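Local coordinates for type 3A cellulose-binding domain protein (PDB 4B9P) that binds cellulose as the extracellular family 3 carbohydrate-binding module of an anti-sigma factor that probably releases its sigma factor when polysaccharide is sensed, at residues L23-K28 / S109-S114; I37-V42 / I90-S95. All blocks are in the same frame, centred on the assembly; numbering follows the deposited sequence.

Interaction 1: residues L23-K28 / S109-S114; sequences LQPRIK and SRIGNS
Leu23, just ahead of strand 25-31, forms a hydrogen-bonded antiparallel pair with Ile111 of strand 104-111 in one sheet of the CBM3 beta-sandwich. Leu23 N donates to Ile111 O at 2.8 Å, and Ile111 N returns the bond to Leu23 O at 3.0 Å; both donors lie in the plane of the carbonyl they address. Leu23 O also receives a CA-H...O contact from Arg110 CA at 3.3 Å. Toward Pro25 the pairing is looser: Ser109 N reaches Pro25 O only at 3.4 Å, a weak bond, and water 1 bridges Pro25 O to Ser109 OG, whose hydroxyl is also bonded to Tyr58.

On the buried face, Ile111 CD1 meets the proline ring at Pro25 CD, 3.7 Å away. The two side chains cross at about a right angle, and chi2 of Ile111, at 97°, carries CD1 to that ring. Beside them Leu23 CB faces Ile111 CB at 4.1 Å. Gln24 and Arg110 occupy the other face, side by side and pointing the same way, with Gln24 NE2 beside the aliphatic Arg110 CD at 3.8 Å and the amide and guanidinium planes 88° apart. Their polar ends are held from outside: Glu22 and His14 bind the amide, while Asp61 and the carbonyl of Leu117 bind the guanidinium. Water 2 links Arg26 NE to Ser109 O.

Leu23 also packs near Asp136, a calcium ligand. The chemistry divides by face, mainly hydrocarbon inside, apart from the Ser109 hydroxyl and its water, and charge-linked amide and guanidinium outside, with water supplementing the pairing where the direct backbone bond is long.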
ATOM      1  N   LEU A  23      -2.455  -7.650   6.845  1.00 17.07           N
ATOM      2  CA  LEU A  23      -1.609  -6.455   6.703  1.00 17.12           C
ATOM      3  C   LEU A  23      -2.518  -5.247   6.716  1.00 17.26           C
ATOM      4  O   LEU A  23      -3.532  -5.233   6.031  1.00 18.53           O
ATOM      5  CB  LEU A  23      -0.849  -6.497   5.384  1.00 18.61           C
ATOM      6  CG  LEU A  23      -0.073  -7.770   5.077  1.00 18.21           C
ATOM      7  CD1 LEU A  23       0.629  -7.673   3.711  1.00 20.72           C
ATOM      8  CD2 LEU A  23       0.918  -8.096   6.184  1.00 20.06           C
ATOM      9  N   GLN A  24      -2.151  -4.232   7.504  1.00 17.80           N
ATOM     10  CA  GLN A  24      -2.957  -3.013   7.589  1.00 17.15           C
ATOM     11  C   GLN A  24      -2.098  -1.770   7.360  1.00 16.82           C
ATOM     12  O   GLN A  24      -1.946  -0.929   8.234  1.00 17.81           O
ATOM     13  CB  GLN A  24      -3.663  -2.931   8.939  1.00 19.05           C
ATOM     14  CG  GLN A  24      -4.799  -3.929   9.030  1.00 22.97           C
ATOM     15  CD  GLN A  24      -5.792  -3.560  10.117  1.00 25.87           C
ATOM     16  OE1 GLN A  24      -5.627  -2.542  10.820  1.00 29.28           O
ATOM     17  NE2 GLN A  24      -6.809  -4.381  10.274  1.00 28.41           N
ATOM     18  N   PRO A  25      -1.551  -1.621   6.148  1.00 17.09           N
ATOM     19  CA  PRO A  25      -0.881  -0.359   5.811  1.00 18.41           C
ATOM     20  C   PRO A  25      -1.888   0.768   5.624  1.00 18.24           C
ATOM     21  O   PRO A  25      -2.954   0.583   4.988  1.00 18.76           O
ATOM     22  CB  PRO A  25      -0.175  -0.702   4.489  1.00 19.20           C
ATOM     23  CG  PRO A  25      -1.083  -1.677   3.852  1.00 21.28           C
ATOM     24  CD  PRO A  25      -1.666  -2.505   4.975  1.00 18.41           C
ATOM     25  N   ARG A  26      -1.579   1.918   6.214  1.00 17.39           N
ATOM     26  CA  ARG A  26      -2.368   3.122   6.013  1.00 17.95           C
ATOM     27  C   ARG A  26      -1.462   4.131   5.336  1.00 16.59           C
ATOM     28  O   ARG A  26      -0.319   4.305   5.776  1.00 18.60           O
ATOM     29  CB  ARG A  26      -2.878   3.636   7.346  1.00 19.66           C
ATOM     30  CG  ARG A  26      -3.816   2.616   7.963  1.00 21.93           C
ATOM     31  CD  ARG A  26      -4.505   3.103   9.168  1.00 25.56           C
ATOM     32  NE  ARG A  26      -5.582   2.178   9.498  1.00 26.16           N
ATOM     33  CZ  ARG A  26      -6.514   2.450  10.396  1.00 28.75           C
ATOM     34  NH1 ARG A  26      -6.465   3.586  11.074  1.00 33.28           N
ATOM     35  NH2 ARG A  26      -7.486   1.589  10.623  1.00 29.18           N
ATOM     36  N   ILE A  27      -1.958   4.783   4.279  1.00 16.54           N
ATOM     37  CA  ILE A  27      -1.115   5.593   3.424  1.00 17.72           C
ATOM     38  C   ILE A  27      -1.772   6.933   3.160  1.00 17.87           C
ATOM     39  O   ILE A  27      -2.985   7.014   2.984  1.00 19.14           O
ATOM     40  CB  ILE A  27      -0.870   4.812   2.113  1.00 20.24           C
ATOM     41  CG1 ILE A  27      -0.042   3.528   2.412  1.00 21.50           C
ATOM     42  CG2 ILE A  27      -0.176   5.640   1.092  1.00 24.15           C
ATOM     43  CD1 ILE A  27      -0.034   2.477   1.269  1.00 23.15           C
ATOM     44  N   LYS A  28      -0.956   7.978   3.117  1.00 18.12           N
ATOM     45  CA  LYS A  28      -1.407   9.319   2.780  1.00 18.81           C
ATOM     46  C   LYS A  28      -0.469   9.839   1.693  1.00 17.18           C
ATOM     47  O   LYS A  28       0.748   9.954   1.934  1.00 19.61           O
ATOM     48  CB  LYS A  28      -1.401  10.205   4.016  1.00 21.10           C
ATOM     49  CG  LYS A  28      -1.933  11.586   3.851  1.00 24.38           C
ATOM     50  CD  LYS A  28      -2.072  12.278   5.231  1.00 26.18           C
ATOM     51  CE  LYS A  28      -2.422  13.729   5.095  1.00 33.44           C
ATOM     52  NZ  LYS A  28      -2.443  14.481   6.385  1.00 35.61           N
ATOM     53  N   SER A 109      -6.257   0.269   4.134  1.00 18.45           N
ATOM     54  CA  SER A 109      -6.343  -1.008   3.445  1.00 18.36           C
ATOM     55  C   SER A 109      -6.184  -2.168   4.379  1.00 17.34           C
ATOM     56  O   SER A 109      -5.585  -2.054   5.447  1.00 19.14           O
ATOM     57  CB  SER A 109      -5.222  -1.123   2.420  1.00 19.50           C
ATOM     58  OG  SER A 109      -5.237  -0.041   1.500  1.00 20.27           O
ATOM     59  N   ARG A 110      -6.701  -3.305   3.931  1.00 18.10           N
ATOM     60  CA  ARG A 110      -6.464  -4.593   4.589  1.00 18.87           C
ATOM     61  C   ARG A 110      -6.115  -5.601   3.523  1.00 17.39           C
ATOM     62  O   ARG A 110      -6.792  -5.668   2.507  1.00 18.86           O
ATOM     63  CB  ARG A 110      -7.711  -5.058   5.373  1.00 22.65           C
ATOM     64  CG  ARG A 110      -8.095  -4.128   6.504  1.00 27.51           C
ATOM     65  CD  ARG A 110      -9.158  -4.756   7.369  1.00 34.50           C
ATOM     66  NE  ARG A 110     -10.357  -4.876   6.598  1.00 34.51           N
ATOM     67  CZ  ARG A 110     -11.168  -5.928   6.556  1.00 37.11           C
ATOM     68  NH1 ARG A 110     -10.936  -7.049   7.253  1.00 38.42           N
ATOM     69  NH2 ARG A 110     -12.234  -5.831   5.791  1.00 36.22           N
ATOM     70  N   ILE A 111      -5.126  -6.446   3.797  1.00 16.79           N
ATOM     71  CA  ILE A 111      -4.686  -7.457   2.840  1.00 16.86           C
ATOM     72  C   ILE A 111      -4.463  -8.765   3.604  1.00 16.28           C
ATOM     73  O   ILE A 111      -3.838  -8.796   4.660  1.00 16.94           O
ATOM     74  CB  ILE A 111      -3.328  -7.062   2.145  1.00 18.09           C
ATOM     75  CG1 ILE A 111      -3.505  -5.732   1.374  1.00 17.85           C
ATOM     76  CG2 ILE A 111      -2.805  -8.152   1.215  1.00 19.05           C
ATOM     77  CD1 ILE A 111      -3.033  -4.536   2.143  1.00 20.07           C
ATOM     78  N   GLY A 112      -4.969  -9.854   3.040  1.00 16.80           N
ATOM     79  CA  GLY A 112      -4.737 -11.156   3.643  1.00 17.52           C
ATOM     80  C   GLY A 112      -5.582 -12.220   3.005  1.00 16.52           C
ATOM     81  O   GLY A 112      -6.299 -11.993   2.012  1.00 17.44           O
ATOM     82  N   ASN A 113      -5.503 -13.422   3.583  1.00 16.13           N
ATOM     83  CA  ASN A 113      -6.305 -14.556   3.130  1.00 16.06           C
ATOM     84  C   ASN A 113      -7.785 -14.148   3.205  1.00 16.60           C
ATOM     85  O   ASN A 113      -8.238 -13.651   4.247  1.00 17.30           O
ATOM     86  CB  ASN A 113      -5.987 -15.715   4.100  1.00 17.05           C
ATOM     87  CG  ASN A 113      -6.660 -17.028   3.756  1.00 15.43           C
ATOM     88  OD1 ASN A 113      -7.806 -17.068   3.355  1.00 17.87           O
ATOM     89  ND2 ASN A 113      -5.954 -18.117   3.988  1.00 17.47           N
ATOM     90  N   SER A 114      -8.528 -14.330   2.104  1.00 16.91           N
ATOM     91  CA  SER A 114      -9.931 -13.933   2.056  1.00 18.01           C
ATOM     92  C   SER A 114     -10.737 -14.468   3.247  1.00 17.88           C
ATOM     93  O   SER A 114     -11.686 -13.828   3.680  1.00 21.74           O
ATOM     94  CB  SER A 114     -10.524 -14.367   0.708  1.00 19.44           C
ATOM     95  OG  SER A 114     -10.482 -15.794   0.573  1.00 20.09           O
TER
HETATM   96  O   HOH W   1      -3.430   1.712   2.508  1.00 20.33           O
HETATM   97  O   HOH W   2      -5.793  -0.499   7.904  1.00 29.62           O

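Interaction 2: residues I37-V42 / I90-S95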
ATOM      1  N   ILE A  37      -1.797  16.357 -10.458  1.00 21.40           N
ATOM      2  CA  ILE A  37      -1.434  14.987 -10.788  1.00 21.67           C
ATOM      3  C   ILE A  37      -2.716  14.207 -11.081  1.00 21.34           C
ATOM      4  O   ILE A  37      -3.646  14.204 -10.286  1.00 23.69           O
ATOM      5  CB  ILE A  37      -0.677  14.328  -9.615  1.00 22.33           C
ATOM      6  CG1 ILE A  37       0.658  15.063  -9.389  1.00 22.99           C
ATOM      7  CG2 ILE A  37      -0.452  12.807  -9.877  1.00 24.88           C
ATOM      8  CD1 ILE A  37       1.335  14.752  -8.069  1.00 23.50           C
ATOM      9  N   THR A  38      -2.777  13.571 -12.239  1.00 21.08           N
ATOM     10  CA  THR A  38      -3.936  12.747 -12.561  1.00 21.46           C
ATOM     11  C   THR A  38      -3.844  11.424 -11.774  1.00 19.74           C
ATOM     12  O   THR A  38      -2.901  10.651 -11.965  1.00 20.95           O
ATOM     13  CB  THR A  38      -3.973  12.479 -14.081  1.00 23.50           C
ATOM     14  OG1 THR A  38      -4.090  13.736 -14.759  1.00 27.91           O
ATOM     15  CG2 THR A  38      -5.136  11.543 -14.470  1.00 24.52           C
ATOM     16  N   LEU A  39      -4.821  11.148 -10.898  1.00 19.10           N
ATOM     17  CA  LEU A  39      -4.687  10.030  -9.980  1.00 19.25           C
ATOM     18  C   LEU A  39      -4.612   8.689 -10.697  1.00 19.09           C
ATOM     19  O   LEU A  39      -3.914   7.803 -10.249  1.00 19.13           O
ATOM     20  CB  LEU A  39      -5.813  10.039  -8.958  1.00 19.45           C
ATOM     21  CG  LEU A  39      -5.633  11.079  -7.858  1.00 21.16           C
ATOM     22  CD1 LEU A  39      -6.922  11.168  -7.104  1.00 24.08           C
ATOM     23  CD2 LEU A  39      -4.483  10.686  -6.907  1.00 22.08           C
ATOM     24  N   SER A  40      -5.329   8.519 -11.805  1.00 19.40           N
ATOM     25  CA  SER A  40      -5.296   7.242 -12.506  1.00 21.01           C
ATOM     26  C   SER A  40      -3.879   6.869 -12.969  1.00 20.49           C
ATOM     27  O   SER A  40      -3.604   5.698 -13.223  1.00 21.94           O
ATOM     28  CB  SER A  40      -6.267   7.233 -13.684  1.00 21.90           C
ATOM     29  OG  SER A  40      -5.847   8.178 -14.661  1.00 23.55           O
ATOM     30  N   GLU A  41      -2.999   7.863 -13.117  1.00 20.65           N
ATOM     31  CA  GLU A  41      -1.595   7.627 -13.486  1.00 21.36           C
ATOM     32  C   GLU A  41      -0.676   7.229 -12.327  1.00 20.12           C
ATOM     33  O   GLU A  41       0.496   6.937 -12.562  1.00 21.52           O
ATOM     34  CB  GLU A  41      -1.030   8.869 -14.169  1.00 23.58           C
ATOM     35  CG  GLU A  41      -1.703   9.151 -15.528  1.00 26.99           C
ATOM     36  CD  GLU A  41      -1.415   8.015 -16.530  1.00 35.66           C
ATOM     37  OE1 GLU A  41      -0.244   7.861 -16.941  1.00 39.39           O
ATOM     38  OE2 GLU A  41      -2.346   7.245 -16.876  1.00 41.07           O
ATOM     39  N   VAL A  42      -1.209   7.199 -11.115  1.00 19.06           N
ATOM     40  CA  VAL A  42      -0.378   6.987  -9.927  1.00 17.79           C
ATOM     41  C   VAL A  42      -0.522   5.552  -9.445  1.00 17.21           C
ATOM     42  O   VAL A  42      -1.650   5.039  -9.360  1.00 18.45           O
ATOM     43  CB  VAL A  42      -0.839   7.897  -8.786  1.00 19.13           C
ATOM     44  CG1 VAL A  42      -0.034   7.647  -7.528  1.00 20.07           C
ATOM     45  CG2 VAL A  42      -0.690   9.342  -9.222  1.00 20.37           C
ATOM     46  N   ILE A  90      -1.540  -0.208  -5.182  1.00 17.84           N
ATOM     47  CA  ILE A  90      -2.731   0.595  -4.999  1.00 16.99           C
ATOM     48  C   ILE A  90      -2.744   1.610  -6.124  1.00 18.85           C
ATOM     49  O   ILE A  90      -1.727   2.221  -6.448  1.00 19.48           O
ATOM     50  CB  ILE A  90      -2.673   1.297  -3.640  1.00 19.05           C
ATOM     51  CG1 ILE A  90      -2.814   0.269  -2.536  1.00 23.13           C
ATOM     52  CG2 ILE A  90      -3.791   2.361  -3.522  1.00 22.71           C
ATOM     53  CD1 ILE A  90      -2.643   0.846  -1.118  1.00 25.31           C
ATOM     54  N   GLY A  91      -3.884   1.744  -6.768  1.00 18.83           N
ATOM     55  CA  GLY A  91      -4.036   2.697  -7.839  1.00 19.64           C
ATOM     56  C   GLY A  91      -5.381   3.366  -7.710  1.00 18.80           C
ATOM     57  O   GLY A  91      -6.061   3.264  -6.671  1.00 18.50           O
ATOM     58  N   PHE A  92      -5.762   4.059  -8.782  1.00 17.95           N
ATOM     59  CA  PHE A  92      -6.958   4.885  -8.755  1.00 18.05           C
ATOM     60  C   PHE A  92      -7.706   4.672 -10.045  1.00 18.74           C
ATOM     61  O   PHE A  92      -7.107   4.431 -11.103  1.00 21.12           O
ATOM     62  CB  PHE A  92      -6.525   6.344  -8.629  1.00 18.02           C
ATOM     63  CG  PHE A  92      -5.759   6.603  -7.372  1.00 17.66           C
ATOM     64  CD1 PHE A  92      -6.411   6.917  -6.207  1.00 20.42           C
ATOM     65  CD2 PHE A  92      -4.376   6.452  -7.346  1.00 17.81           C
ATOM     66  CE1 PHE A  92      -5.703   7.102  -5.035  1.00 20.87           C
ATOM     67  CE2 PHE A  92      -3.681   6.644  -6.168  1.00 19.66           C
ATOM     68  CZ  PHE A  92      -4.344   6.955  -5.035  1.00 21.13           C
ATOM     69  N   THR A  93      -9.024   4.808 -10.004  1.00 18.28           N
ATOM     70  CA  THR A  93      -9.804   4.578 -11.222  1.00 19.30           C
ATOM     71  C   THR A  93      -9.659   5.749 -12.187  1.00 21.02           C
ATOM     72  O   THR A  93      -9.209   6.850 -11.822  1.00 21.54           O
ATOM     73  CB  THR A  93     -11.266   4.391 -10.910  1.00 19.54           C
ATOM     74  OG1 THR A  93     -11.724   5.605 -10.293  1.00 21.16           O
ATOM     75  CG2 THR A  93     -11.486   3.174 -10.005  1.00 20.11           C
ATOM     76  N   ASN A  94     -10.073   5.513 -13.426  1.00 23.33           N
ATOM     77  CA  ASN A  94      -9.934   6.489 -14.486  1.00 25.90           C
ATOM     78  C   ASN A  94     -10.684   7.765 -14.110  1.00 26.94           C
ATOM     79  O   ASN A  94     -10.298   8.853 -14.524  1.00 28.17           O
ATOM     80  CB  ASN A  94     -10.465   5.894 -15.789  1.00 29.18           C
ATOM     81  CG  ASN A  94     -10.112   6.720 -16.970  1.00 38.29           C
ATOM     82  OD1 ASN A  94      -8.949   7.086 -17.141  1.00 42.58           O
ATOM     83  ND2 ASN A  94     -11.108   7.057 -17.794  1.00 43.74           N
ATOM     84  N   SER A  95     -11.771   7.629 -13.348  1.00 25.24           N
ATOM     85  CA  SER A  95     -12.616   8.743 -12.950  1.00 25.97           C
ATOM     86  C   SER A  95     -12.303   9.271 -11.528  1.00 25.24           C
ATOM     87  O   SER A  95     -13.071  10.043 -10.964  1.00 27.20           O
ATOM     88  CB  SER A  95     -14.066   8.322 -13.112  1.00 26.94           C
ATOM     89  OG  SER A  95     -14.452   8.303 -14.502  1.00 28.23           O
TER
HETATM   90  O   HOH W   3      -3.691   4.097 -10.898  1.00 19.39           O
HETATM   91  O   HOH W   4      -7.940   9.783 -15.381  1.00 30.96           O
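A short 3-10 turn at 39-41, leading from strand 37-38 into strand 42-48, packs against the end of strand 84-92 in the beta-sandwich of this CBM3 module. Phe92 carries the contact. Leu39 CD2 sits over the centre of its ring, 4.0 Å from the centroid and 3° off the normal, a CH-pi contact made almost straight down onto the face. Closer to the backbone, Leu39 CB meets Phe92 CB at 3.8 Å. Phe92 CG lies beside the backbone N and anti to the carbonyl carbon (chi1 -61°), which sets it 3.8 Å from Leu39 CB. Leu39 O approaches Phe92 CD2 at 3.2 Å from the same side of the plane as Leu39 CD2, whereas Val42 O, just past the turn, lies in the ring plane at the edge, and Val42 CG1 reaches Phe92 CE2 at 4.0 Å. Val105, Ile107 and Ile70 pack on Phe92 from neighbouring strands.

Within the turn, Val42 N is bonded to Leu39 O and Glu41 N to Thr38 O. No direct hydrogen bond joins the two segments; water supplies the polar link. Water 3 accepts from Phe92 N and lies within donating distance of both Ser40 O and Val42 O, between turn and strand end. Farther out, Ser40 CB touches Thr93 O at 3.5 Å. Beyond that contact, water 4 donates to Asn94 O and lies 2.7 Å from the hydroxyl oxygen Ser40 OG.

In the fold
Both contacts are largely buried, but the centre of interaction 1 is about 7 Å from that of the chain, against about 14 Å for that of interaction 2, which reaches one exposed residue, Asn94. Interaction 1 joins neighbouring strands of one sheet, and the loop leading into one of them, through backbone bonds; interaction 2 sets a turn against a strand end through an aromatic face and bridging waters. Strand 84-92 belongs to the sheet facing that of strands 25-31 and 104-111. Ile90 reaches across the sandwich interior, its CD1 packing on Ile27 CD1 at 3.9 Å and Ser109 OG at 3.8 Å. In sequence, interaction 2 is nested within the loop that interaction 1 closes.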